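Local coordinates for organic hydroperoxide resistance protein OhrB (Bacillus subtilis, PDB 2BJO) that is involved in resistance to organic hydroperoxides as part of the stress response of the bacterium, at residues G12-H17 and T42-L47; G16-D21 and L25-V30; G58-V63 and I69-E74; K65-E70 and A108-N113; A114-E117 and Y121-A124. The protein carries 3 engineered substitutions. All coordinates share one frame; numbering follows the deposited sequence.

Interaction 1: residues G12-H17 and T42-L47; sequences GGRAGH and TNPEQL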
# COMPACT_ATOMS: atom_id res chain seq x y z
N GLY A 12 -13.48 -11.59 -1.22
CA GLY A 12 -13.45 -12.30 -2.50
C GLY A 12 -12.33 -12.35 -3.51
O GLY A 12 -12.61 -12.56 -4.70
N GLY A 13 -11.09 -12.13 -3.07
CA GLY A 13 -9.94 -12.33 -3.94
C GLY A 13 -9.55 -11.37 -5.04
O GLY A 13 -9.59 -10.16 -4.81
N ARG A 14 -9.16 -11.90 -6.21
CA ARG A 14 -8.68 -11.02 -7.28
C ARG A 14 -9.79 -10.32 -8.08
O ARG A 14 -9.53 -9.38 -8.84
CB ARG A 14 -7.56 -11.65 -8.13
CG ARG A 14 -6.10 -11.41 -7.61
CD ARG A 14 -5.61 -10.00 -7.12
NE ARG A 14 -5.15 -8.97 -8.07
CZ ARG A 14 -3.89 -8.74 -8.47
NH1 ARG A 14 -2.84 -9.43 -8.04
NH2 ARG A 14 -3.64 -7.76 -9.34
N ALA A 15 -11.02 -10.77 -7.92
CA ALA A 15 -12.18 -10.12 -8.53
C ALA A 15 -13.06 -9.61 -7.40
O ALA A 15 -14.28 -9.54 -7.56
CB ALA A 15 -12.94 -11.08 -9.44
N GLY A 16 -12.48 -9.24 -6.26
CA GLY A 16 -13.32 -8.94 -5.10
C GLY A 16 -13.74 -7.50 -4.89
O GLY A 16 -13.95 -6.70 -5.82
N HIS A 17 -13.84 -7.14 -3.62
CA HIS A 17 -14.20 -5.76 -3.30
C HIS A 17 -13.57 -5.36 -1.96
O HIS A 17 -13.44 -6.20 -1.06
CB HIS A 17 -15.73 -5.73 -3.32
CG HIS A 17 -16.33 -4.37 -3.13
ND1 HIS A 17 -16.81 -3.63 -4.19
CD2 HIS A 17 -16.50 -3.62 -2.02
CE1 HIS A 17 -17.27 -2.48 -3.73
NE2 HIS A 17 -17.09 -2.44 -2.42
N THR A 42 -9.99 -0.90 -8.64
CA THR A 42 -8.59 -0.75 -8.30
C THR A 42 -7.96 -2.14 -8.26
O THR A 42 -8.60 -3.15 -8.57
CB THR A 42 -8.40 0.10 -7.00
OG1 THR A 42 -7.05 0.58 -6.94
CG2 THR A 42 -8.78 -0.64 -5.74
N ASN A 43 -6.68 -2.14 -7.88
CA ASN A 43 -5.92 -3.35 -7.61
C ASN A 43 -4.84 -3.11 -6.54
O ASN A 43 -4.58 -1.97 -6.20
CB ASN A 43 -5.38 -3.94 -8.91
CG ASN A 43 -4.34 -3.07 -9.58
OD1 ASN A 43 -3.46 -2.49 -8.95
ND2 ASN A 43 -4.47 -2.97 -10.90
N PRO A 44 -4.21 -4.18 -6.01
CA PRO A 44 -3.22 -3.97 -4.95
C PRO A 44 -2.01 -3.13 -5.38
O PRO A 44 -1.50 -2.39 -4.54
CB PRO A 44 -2.83 -5.40 -4.55
CG PRO A 44 -4.01 -6.20 -4.95
CD PRO A 44 -4.32 -5.62 -6.29
N GLU A 45 -1.61 -3.18 -6.64
CA GLU A 45 -0.49 -2.41 -7.18
C GLU A 45 -0.77 -0.91 -7.16
O GLU A 45 0.04 -0.14 -6.66
CB GLU A 45 -0.08 -2.93 -8.57
CG GLU A 45 0.61 -4.29 -8.56
CD GLU A 45 -0.32 -5.46 -8.22
OE1 GLU A 45 -1.49 -5.49 -8.65
OE2 GLU A 45 0.13 -6.38 -7.51
N GLN A 46 -1.91 -0.51 -7.72
CA GLN A 46 -2.44 0.87 -7.66
C GLN A 46 -2.61 1.40 -6.23
O GLN A 46 -2.25 2.54 -5.94
CB GLN A 46 -3.78 0.97 -8.42
CG GLN A 46 -4.18 2.39 -8.83
CD GLN A 46 -5.52 2.50 -9.51
OE1 GLN A 46 -6.55 2.19 -8.94
NE2 GLN A 46 -5.50 2.97 -10.76
N LEU A 47 -3.14 0.58 -5.34
CA LEU A 47 -3.25 0.95 -3.93
C LEU A 47 -1.87 1.25 -3.31
O LEU A 47 -1.74 2.21 -2.53
CB LEU A 47 -4.03 -0.11 -3.15
CG LEU A 47 -5.54 -0.15 -3.45
CD1 LEU A 47 -6.21 -1.43 -2.93
CD2 LEU A 47 -6.32 1.11 -2.98
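R14 reaches out of the loop that follows strand 4-11 and sets its guanidinium against P44 and E45, in the first turn of helix 44-65. Its NH2 forms a salt bridge to E45 OE1 at 3.2 Å; the guanidinium and carboxylate planes are 27° apart, and the two side chains cross at about a right angle. This is also the tightly packed part: P44 CD lies 3.6 Å above one face of the guanidinium plane, offset toward its rim, and 3.8 Å from R14 NH2. Bends at chi2 (-45°) and chi3 turn the arginine chain toward the helix. E45 is buried, its side chain resting on V79 and L81 of strand 74-84, so the arginine meets a carboxylate already backed by the sheet. On the helix side the start is well defined: N43 is the N-cap, its OD1 accepting from Q46 N at 2.8 Å, and T42 OG1 gives its proton to Q46 OE1 at 2.6 Å. The other side is loose. N43 CB is 4.2 Å from R14 NH2, and both residues are partly exposed. The second subunit reaches this loop too, at R14 N, while its Y121 OH bonds to P44 O. An arginine paired with a glutamate near the redox cysteines is a feature of Ohr active sites, and R14 with E45 is consistent with that pair.

Interaction 2: residues G16-D21 and L25-V30; sequences GHITSD and LDFDIV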
# COMPACT_ATOMS: atom_id res chain seq x y z
N GLY A 16 -12.48 -9.24 -6.26
CA GLY A 16 -13.32 -8.94 -5.10
C GLY A 16 -13.74 -7.50 -4.89
O GLY A 16 -13.95 -6.70 -5.82
N HIS A 17 -13.84 -7.14 -3.62
CA HIS A 17 -14.20 -5.76 -3.30
C HIS A 17 -13.57 -5.36 -1.96
O HIS A 17 -13.44 -6.20 -1.06
CB HIS A 17 -15.73 -5.73 -3.32
CG HIS A 17 -16.33 -4.37 -3.13
ND1 HIS A 17 -16.81 -3.63 -4.19
CD2 HIS A 17 -16.50 -3.62 -2.02
CE1 HIS A 17 -17.27 -2.48 -3.73
NE2 HIS A 17 -17.09 -2.44 -2.42
N ILE A 18 -13.20 -4.09 -1.83
CA ILE A 18 -12.63 -3.52 -0.62
C ILE A 18 -13.56 -2.44 -0.10
O ILE A 18 -14.07 -1.61 -0.87
CB ILE A 18 -11.21 -2.91 -0.78
CG1 ILE A 18 -11.11 -2.00 -2.02
CG2 ILE A 18 -10.15 -4.00 -0.80
CD1 ILE A 18 -9.86 -1.16 -2.03
N THR A 19 -13.79 -2.48 1.21
CA THR A 19 -14.48 -1.38 1.88
C THR A 19 -13.72 -0.99 3.14
O THR A 19 -13.48 -1.82 4.03
CB THR A 19 -15.95 -1.76 2.19
OG1 THR A 19 -16.52 -2.30 1.00
CG2 THR A 19 -16.77 -0.52 2.53
N SER A 20 -13.30 0.27 3.24
CA SER A 20 -12.65 0.72 4.47
C SER A 20 -13.73 0.71 5.57
O SER A 20 -14.94 0.78 5.30
CB SER A 20 -11.91 2.04 4.29
OG SER A 20 -12.80 3.10 3.97
N ASP A 21 -13.28 0.58 6.82
CA ASP A 21 -14.11 0.69 8.00
C ASP A 21 -14.96 1.96 7.95
O ASP A 21 -16.13 1.86 8.29
CB ASP A 21 -13.28 0.63 9.29
CG ASP A 21 -12.32 1.81 9.50
OD1 ASP A 21 -11.96 2.58 8.57
OD2 ASP A 21 -11.88 1.93 10.68
N LEU A 25 -12.87 4.30 1.42
CA LEU A 25 -12.50 3.40 0.30
C LEU A 25 -13.57 2.36 -0.01
O LEU A 25 -14.00 1.58 0.83
CB LEU A 25 -11.16 2.70 0.57
CG LEU A 25 -9.95 3.57 0.92
CD1 LEU A 25 -8.67 2.73 1.13
CD2 LEU A 25 -9.67 4.70 -0.08
N ASP A 26 -14.08 2.32 -1.24
CA ASP A 26 -15.19 1.40 -1.52
C ASP A 26 -15.05 1.04 -2.99
O ASP A 26 -15.51 1.78 -3.83
CB ASP A 26 -16.53 2.04 -1.17
CG ASP A 26 -17.68 1.05 -1.10
OD1 ASP A 26 -18.79 1.53 -0.84
OD2 ASP A 26 -17.53 -0.18 -1.28
N PHE A 27 -14.38 -0.07 -3.30
CA PHE A 27 -14.06 -0.38 -4.69
C PHE A 27 -14.03 -1.86 -4.95
O PHE A 27 -13.63 -2.65 -4.09
CB PHE A 27 -12.64 0.06 -5.12
CG PHE A 27 -12.35 1.51 -4.92
CD1 PHE A 27 -11.77 1.95 -3.74
CD2 PHE A 27 -12.64 2.43 -5.92
CE1 PHE A 27 -11.50 3.31 -3.55
CE2 PHE A 27 -12.39 3.79 -5.77
CZ PHE A 27 -11.82 4.22 -4.57
N ASP A 28 -14.41 -2.18 -6.19
CA ASP A 28 -14.08 -3.48 -6.74
C ASP A 28 -12.57 -3.58 -6.97
O ASP A 28 -11.92 -2.58 -7.20
CB ASP A 28 -14.75 -3.74 -8.08
CG ASP A 28 -16.26 -3.71 -7.99
OD1 ASP A 28 -16.78 -4.31 -7.05
OD2 ASP A 28 -16.92 -3.11 -8.86
N ILE A 29 -12.08 -4.82 -6.93
CA ILE A 29 -10.73 -5.21 -7.29
C ILE A 29 -10.91 -5.79 -8.68
O ILE A 29 -11.71 -6.71 -8.87
CB ILE A 29 -10.13 -6.22 -6.29
CG1 ILE A 29 -10.09 -5.60 -4.88
CG2 ILE A 29 -8.77 -6.71 -6.75
CD1 ILE A 29 -9.17 -4.39 -4.67
N VAL A 30 -10.16 -5.24 -9.63
CA VAL A 30 -10.32 -5.62 -11.03
C VAL A 30 -9.08 -6.29 -11.62
O VAL A 30 -7.94 -6.08 -11.23
CB VAL A 30 -10.71 -4.41 -11.96
CG1 VAL A 30 -12.11 -3.89 -11.63
CG2 VAL A 30 -9.63 -3.28 -12.01
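Strands 17-20 and 26-28 run antiparallel, their axes 4.6 Å apart at an angle of 172°, with I18 and F27 as a hydrogen-bonded pair flanked by the non-hydrogen-bonded pairs H17-D28 and T19-D26. I18 N gives to F27 O at 2.7 Å, and F27 N returns the bond to I18 O. At the closed end S20 N gives to L25 O, while L25 N gives to S20 OG at 2.8 Å; that hydroxyl is also bonded to D22.

On the face carrying H17, T19, D26 and D28, the imidazole spans the two acids. With CG anti to the backbone N (chi1 -175°), the ring swings over the partner strand: H17 ND1 gives to D28 OD1 at 2.9 Å and H17 NE2 to D26 OD2 at 2.6 Å. Both oxygens lie close to the ring plane, although D28 OD1 is met from above its own carboxylate plane and D26 OD2 nearly along its C-O bond. The two N-H bonds fix the rotation of the H17 ring, while F27 O sits 3.3 Å above one face.

The other face is apolar. I18 CG1 touches F27 CB at 4.0 Å, and I18 CG2 meets I29 CD1. T42 lies against these residues, and across the dimer interface F27 packs on L25 of the second subunit. Together the strands make a beta hairpin whose strand 17-20 also pairs with strand 4-11, completing an antiparallel three-stranded sheet.

Interaction 3: residues G58-V63 and I69-E74; sequences GALEHV and IEIDSE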
# COMPACT_ATOMS: atom_id res chain seq x y z
N GLY A 58 4.65 13.11 2.16
CA GLY A 58 4.64 13.48 3.58
C GLY A 58 6.04 13.54 4.15
O GLY A 58 6.37 14.44 4.93
N ALA A 59 6.86 12.57 3.77
CA ALA A 59 8.24 12.45 4.22
C ALA A 59 9.08 13.60 3.67
O ALA A 59 9.90 14.17 4.39
CB ALA A 59 8.76 11.10 3.83
N LEU A 60 8.86 13.94 2.40
CA LEU A 60 9.57 15.04 1.74
C LEU A 60 9.21 16.38 2.41
O LEU A 60 10.08 17.22 2.68
CB LEU A 60 9.28 14.95 0.24
CG LEU A 60 10.11 15.86 -0.65
CD1 LEU A 60 11.59 15.48 -0.74
CD2 LEU A 60 9.44 15.94 -2.02
N GLU A 61 7.93 16.57 2.71
CA GLU A 61 7.43 17.74 3.42
C GLU A 61 7.99 17.87 4.83
O GLU A 61 8.37 18.96 5.25
CB GLU A 61 5.91 17.68 3.55
CG GLU A 61 5.23 18.78 4.33
CD GLU A 61 3.75 18.45 4.42
OE1 GLU A 61 2.94 19.13 3.79
OE2 GLU A 61 3.37 17.48 5.10
N HIS A 62 8.03 16.75 5.56
CA HIS A 62 8.64 16.75 6.89
C HIS A 62 10.14 17.05 6.86
O HIS A 62 10.63 17.77 7.71
CB HIS A 62 8.35 15.39 7.58
CG HIS A 62 8.96 15.25 8.93
ND1 HIS A 62 10.29 14.94 9.13
CD2 HIS A 62 8.42 15.41 10.17
CE1 HIS A 62 10.55 14.90 10.42
NE2 HIS A 62 9.44 15.18 11.07
N VAL A 63 10.92 16.53 5.92
CA VAL A 63 12.38 16.75 5.91
C VAL A 63 12.71 18.20 5.53
O VAL A 63 13.66 18.80 6.02
CB VAL A 63 13.20 15.71 5.10
CG1 VAL A 63 13.07 14.37 5.77
CG2 VAL A 63 12.81 15.65 3.65
N ILE A 69 11.88 24.84 4.91
CA ILE A 69 11.62 24.88 3.48
C ILE A 69 10.18 24.44 3.26
O ILE A 69 9.75 23.42 3.78
CB ILE A 69 12.65 24.04 2.69
CG1 ILE A 69 14.05 24.61 2.86
CG2 ILE A 69 12.34 24.00 1.18
CD1 ILE A 69 15.21 23.75 2.41
N GLU A 70 9.44 25.22 2.48
CA GLU A 70 8.09 24.91 2.04
C GLU A 70 8.20 24.30 0.66
O GLU A 70 8.77 24.93 -0.21
CB GLU A 70 7.26 26.19 1.89
CG GLU A 70 7.04 26.96 3.19
CD GLU A 70 6.15 26.20 4.14
OE1 GLU A 70 5.09 25.72 3.70
OE2 GLU A 70 6.51 26.05 5.33
N ILE A 71 7.68 23.10 0.43
CA ILE A 71 7.80 22.48 -0.89
C ILE A 71 6.44 22.28 -1.56
O ILE A 71 5.42 22.08 -0.90
CB ILE A 71 8.59 21.16 -0.87
CG1 ILE A 71 8.02 20.18 0.15
CG2 ILE A 71 10.06 21.42 -0.57
CD1 ILE A 71 8.44 18.77 -0.16
N ASP A 72 6.49 22.37 -2.88
CA ASP A 72 5.36 22.24 -3.78
C ASP A 72 5.82 21.04 -4.61
O ASP A 72 6.69 21.19 -5.48
CB ASP A 72 5.15 23.55 -4.53
CG ASP A 72 3.98 23.52 -5.50
OD1 ASP A 72 3.21 22.54 -5.49
OD2 ASP A 72 3.85 24.49 -6.28
N SER A 73 5.26 19.88 -4.29
CA SER A 73 5.70 18.65 -4.94
C SER A 73 4.53 17.84 -5.51
O SER A 73 3.37 17.93 -5.08
CB SER A 73 6.53 17.75 -4.00
OG SER A 73 5.75 17.24 -2.92
N GLU A 74 4.92 17.07 -6.53
CA GLU A 74 4.13 16.04 -7.17
C GLU A 74 5.06 14.85 -7.26
O GLU A 74 6.18 14.96 -7.79
CB GLU A 74 3.63 16.41 -8.55
CG GLU A 74 2.54 17.46 -8.55
CD GLU A 74 2.01 17.81 -9.94
OE1 GLU A 74 2.13 17.00 -10.88
OE2 GLU A 74 1.46 18.91 -10.11
O HOH W 1 7.61 21.66 3.99
O HOH W 2 4.41 20.21 1.06
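I69 O receives a proton from a water 2.8 Å away, and the same water donates to E61 O at 3.1 Å, bridging helix 44-65 to the chain that leaves it. A second water does the like nearby: it donates to I71 O at 2.9 Å and, over a longer 3.3 Å, to E61 OE1. E61 has a stronger partner elsewhere, since its carboxylate accepts from R14 N of the second subunit; the water bridge therefore ties the I69-E74 chain to a side chain already committed to the dimer interface.

Beneath the waters the contact is oily and tight. I71 points at the helix, and with CG1 lodged between its own backbone N and carbonyl carbon (chi1 53°) it lays CD1 against L60. L60 CG and I71 CD1 stand only 3.4 Å apart, closer than two carbons usually pack, and the same methyl also lies near L60 CB and CD2 and 3.7 Å from E61 N. It thus fits onto the helix surface between the L60 side chain and the backbone of E61. Further along, L60 CD2 reaches S73 CB at 4.0 Å.

L60 also packs on L111 of helix 105-118, and I71 on L103 and A64, so the pair continues into the apolar packing between helices 44-65 and 105-118 and the loop at L103. After helix 44-65 ends, the chain doubles back along its last turns before entering strand 74-84: a helix-to-strand connection within the OsmC/Ohr fold, held by L60 and I71 packing on one side and by two water bridges to E61.

Interaction 4: residues K65-E70 and A108-N113; sequences KEQNIE and AQELVN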
# COMPACT_ATOMS: atom_id res chain seq x y z
N LYS A 65 10.56 20.72 6.08
CA LYS A 65 10.14 21.51 7.24
C LYS A 65 11.22 21.74 8.28
O LYS A 65 11.39 22.84 8.79
CB LYS A 65 9.00 20.78 7.97
CG LYS A 65 7.71 21.53 7.91
CD LYS A 65 7.58 22.54 9.06
CE LYS A 65 6.21 23.27 8.97
NZ LYS A 65 5.41 23.49 10.24
N GLU A 66 11.92 20.65 8.58
CA GLU A 66 13.13 20.61 9.39
C GLU A 66 14.20 21.66 9.05
O GLU A 66 14.99 22.04 9.91
CB GLU A 66 13.71 19.19 9.32
CG GLU A 66 13.01 18.16 10.18
CD GLU A 66 13.25 18.42 11.66
OE1 GLU A 66 12.22 18.54 12.37
OE2 GLU A 66 14.43 18.53 12.10
N GLN A 67 14.24 22.08 7.79
CA GLN A 67 15.11 23.11 7.24
C GLN A 67 14.41 24.44 6.91
O GLN A 67 14.99 25.30 6.25
CB GLN A 67 15.78 22.53 5.99
CG GLN A 67 16.67 21.36 6.36
CD GLN A 67 17.61 20.93 5.25
OE1 GLN A 67 18.19 21.78 4.57
NE2 GLN A 67 17.74 19.61 5.07
N ASN A 68 13.17 24.57 7.38
CA ASN A 68 12.22 25.68 7.14
C ASN A 68 11.90 25.94 5.66
O ASN A 68 11.67 27.08 5.24
CB ASN A 68 12.68 26.95 7.85
CG ASN A 68 12.89 26.68 9.32
OD1 ASN A 68 11.95 26.91 10.08
ND2 ASN A 68 14.05 26.17 9.72
N ILE A 69 11.88 24.84 4.91
CA ILE A 69 11.62 24.88 3.48
C ILE A 69 10.18 24.44 3.26
O ILE A 69 9.75 23.42 3.78
CB ILE A 69 12.65 24.04 2.69
CG1 ILE A 69 14.05 24.61 2.86
CG2 ILE A 69 12.34 24.00 1.18
CD1 ILE A 69 15.21 23.75 2.41
N GLU A 70 9.44 25.22 2.48
CA GLU A 70 8.09 24.91 2.04
C GLU A 70 8.20 24.30 0.66
O GLU A 70 8.77 24.93 -0.21
CB GLU A 70 7.26 26.19 1.89
CG GLU A 70 7.04 26.96 3.19
CD GLU A 70 6.15 26.20 4.14
OE1 GLU A 70 5.09 25.72 3.70
OE2 GLU A 70 6.51 26.05 5.33
N ALA A 108 16.79 19.54 -3.69
CA ALA A 108 15.82 18.48 -4.03
C ALA A 108 16.46 17.08 -3.86
O ALA A 108 15.86 16.22 -3.20
CB ALA A 108 15.21 18.68 -5.43
N GLN A 109 17.65 16.89 -4.43
CA GLN A 109 18.38 15.63 -4.30
C GLN A 109 18.57 15.25 -2.83
O GLN A 109 18.29 14.11 -2.44
CB GLN A 109 19.76 15.67 -4.97
CG GLN A 109 20.43 14.29 -5.03
CD GLN A 109 19.61 13.35 -5.92
OE1 GLN A 109 18.89 12.46 -5.46
NE2 GLN A 109 19.68 13.61 -7.22
N GLU A 110 19.02 16.21 -2.04
CA GLU A 110 19.25 15.95 -0.62
C GLU A 110 17.98 15.54 0.11
O GLU A 110 18.01 14.57 0.85
CB GLU A 110 19.87 17.19 0.04
CG GLU A 110 20.17 17.09 1.53
CD GLU A 110 20.32 18.47 2.15
OE1 GLU A 110 19.89 18.66 3.31
OE2 GLU A 110 20.86 19.36 1.46
N LEU A 111 16.89 16.27 -0.11
CA LEU A 111 15.62 15.98 0.57
C LEU A 111 14.88 14.70 0.16
O LEU A 111 14.16 14.10 0.94
CB LEU A 111 14.65 17.16 0.44
CG LEU A 111 15.23 18.43 1.08
CD1 LEU A 111 14.18 19.46 0.83
CD2 LEU A 111 15.59 18.38 2.56
N VAL A 112 15.06 14.31 -1.09
CA VAL A 112 14.58 13.05 -1.62
C VAL A 112 15.28 11.90 -0.88
O VAL A 112 14.63 10.95 -0.42
CB VAL A 112 14.76 13.04 -3.15
CG1 VAL A 112 14.66 11.64 -3.78
CG2 VAL A 112 13.71 13.92 -3.80
N ASN A 113 16.60 11.97 -0.76
CA ASN A 113 17.31 10.92 -0.05
C ASN A 113 16.86 10.87 1.41
O ASN A 113 16.56 9.79 1.90
CB ASN A 113 18.82 11.10 -0.13
CG ASN A 113 19.35 11.04 -1.54
OD1 ASN A 113 18.77 10.42 -2.41
ND2 ASN A 113 20.49 11.70 -1.77
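The nearest CA atoms across the two segments, those of Q67 and L111, are 9.8 Å apart, so the side chains do the joining. On one side the chain leaves helix 44-65 through a Schellman motif: N68 is the C' residue with positive phi, N68 N gives to K65 O at 2.9 Å across a type I turn, and I69 N closes the wider loop to A64 O. On the other side lies a regular turn of helix 105-118, with V112 N bonded to A108 O. The contact therefore joins the end of one helix of the OsmC/Ohr fold to the flank of another.

Q67 carries it. Its chain is extended beyond CG and points at the helix, where E110 comes to meet it from the opposite direction. Q67 NE2 gives to E110 OE1 at 2.9 Å, with an N-H...O angle of 165°; the oxygen is met on its syn side but 31° out of the carboxylate plane. CG of E110 lies anti to its backbone N (chi1 180°), and the extended chain carries the carboxylate across to the Q67 amide. Its other oxygen forms a salt bridge to K107, whose ammonium also makes a weak hydrogen bond to Q67 OE1, so the lysine touches both partners.

Inward, L111 is buried against V63 and A64, and beside this apolar patch the amide slides past it, Q67 NE2 lying 3.5 Å from L111 CD2.

Interaction 5: residues A114-E117 and Y121-A124; sequences AAHE and YSKA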
# COMPACT_ATOMS: atom_id res chain seq x y z
N ALA A 114 16.78 12.03 2.07
CA ALA A 114 16.32 12.07 3.45
C ALA A 114 14.90 11.49 3.60
O ALA A 114 14.60 10.70 4.50
CB ALA A 114 16.45 13.50 3.98
N ALA A 115 14.01 11.88 2.69
CA ALA A 115 12.66 11.36 2.62
C ALA A 115 12.62 9.85 2.48
O ALA A 115 11.77 9.22 3.09
CB ALA A 115 11.88 12.00 1.46
N HIS A 116 13.52 9.27 1.69
CA HIS A 116 13.59 7.83 1.53
C HIS A 116 14.03 7.13 2.80
O HIS A 116 13.74 5.96 2.98
CB HIS A 116 14.54 7.47 0.38
CG HIS A 116 14.37 6.09 -0.16
ND1 HIS A 116 15.43 5.26 -0.46
CD2 HIS A 116 13.25 5.38 -0.45
CE1 HIS A 116 14.98 4.11 -0.92
NE2 HIS A 116 13.66 4.16 -0.93
N GLU A 117 14.76 7.81 3.67
CA GLU A 117 15.17 7.20 4.93
C GLU A 117 14.02 7.32 5.94
O GLU A 117 13.86 6.46 6.80
CB GLU A 117 16.55 7.75 5.36
CG GLU A 117 17.71 7.79 4.32
CD GLU A 117 17.75 6.81 3.11
OE1 GLU A 117 18.03 7.23 1.95
OE2 GLU A 117 17.51 5.58 3.24
N TYR A 121 6.91 3.59 4.19
CA TYR A 121 6.87 2.58 3.11
C TYR A 121 8.27 2.17 2.63
O TYR A 121 8.47 1.01 2.28
CB TYR A 121 6.06 3.02 1.89
CG TYR A 121 4.55 2.90 1.85
CD1 TYR A 121 3.92 2.43 0.70
CD2 TYR A 121 3.75 3.25 2.93
CE1 TYR A 121 2.53 2.32 0.60
CE2 TYR A 121 2.37 3.15 2.86
CZ TYR A 121 1.77 2.69 1.69
OH TYR A 121 0.41 2.60 1.66
N SER A 122 9.22 3.11 2.66
CA SER A 122 10.63 2.88 2.27
C SER A 122 11.34 1.97 3.27
O SER A 122 12.13 1.09 2.92
CB SER A 122 11.38 4.20 2.08
OG SER A 122 10.74 4.98 1.08
N LYS A 123 11.04 2.21 4.54
CA LYS A 123 11.49 1.37 5.64
C LYS A 123 10.88 -0.04 5.51
O LYS A 123 11.59 -1.02 5.64
CB LYS A 123 11.09 2.00 6.98
CG LYS A 123 11.84 3.26 7.38
CD LYS A 123 11.31 3.69 8.76
CE LYS A 123 12.08 4.84 9.35
NZ LYS A 123 11.73 5.06 10.79
N ALA A 124 9.57 -0.14 5.25
CA ALA A 124 8.90 -1.45 5.13
C ALA A 124 9.45 -2.34 4.01
O ALA A 124 9.51 -3.56 4.15
CB ALA A 124 7.40 -1.27 4.94
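Close non-bonded approaches come first: S122 wedges against H116, at the closest backbone approach of the two segments. S122 CB lies 3.1 Å from H116 O and 3.4 Å from H116 CD2, while S122 OG is 3.0 Å from the same ring carbon, approaching the imidazole obliquely; both oxygen-carbon distances are short for such a pair. With CG anti to the backbone N (chi1 -162°), the H116 ring is brought beside S122, its CD2 nearest. A little further along, the extended side chain of K123 runs past the end of the first helix, with CE 3.5 Å and CG 3.8 Å from E117 O.

The contact lies where helices 105-118 and 120-125 fold against each other, next in sequence to C119. That cysteine sits in the sharp turn between them and forms the disulfide with C55 of helix 44-65, the redox centre of this Ohr protein.

Hydrogen bonds and charges reach outside the pair. S122 OG is bonded to Y52 OH, and H116 O accepts from R126. The K123 ammonium makes salt bridges to D84 and D87 of the second subunit and bonds to F90 O there. A124 O likewise crosses the interface, to N128 ND2 of that subunit.

How the interactions relate
The contacts form two clusters, with helix 44-65 running between them. In sequence, interactions 1 and 2 start from the same stretch, sharing G16 and H17, their centres about 7 Å apart, and T42 bonds to the hairpin backbone. Interaction 3 begins after both have closed and hands over to interaction 4 at I69-E70, centres again about 7 Å apart; interaction 5 follows on helix 105-118, its centre about 14 Å from each of theirs. Interactions 1 and 3 lie on one helix, centres about 30 Å apart, yet the dimer unites them: E61 of one subunit bonds to R14 of the other. C55, disulfide-bonded to C119, lies on the same helix between the two contacts.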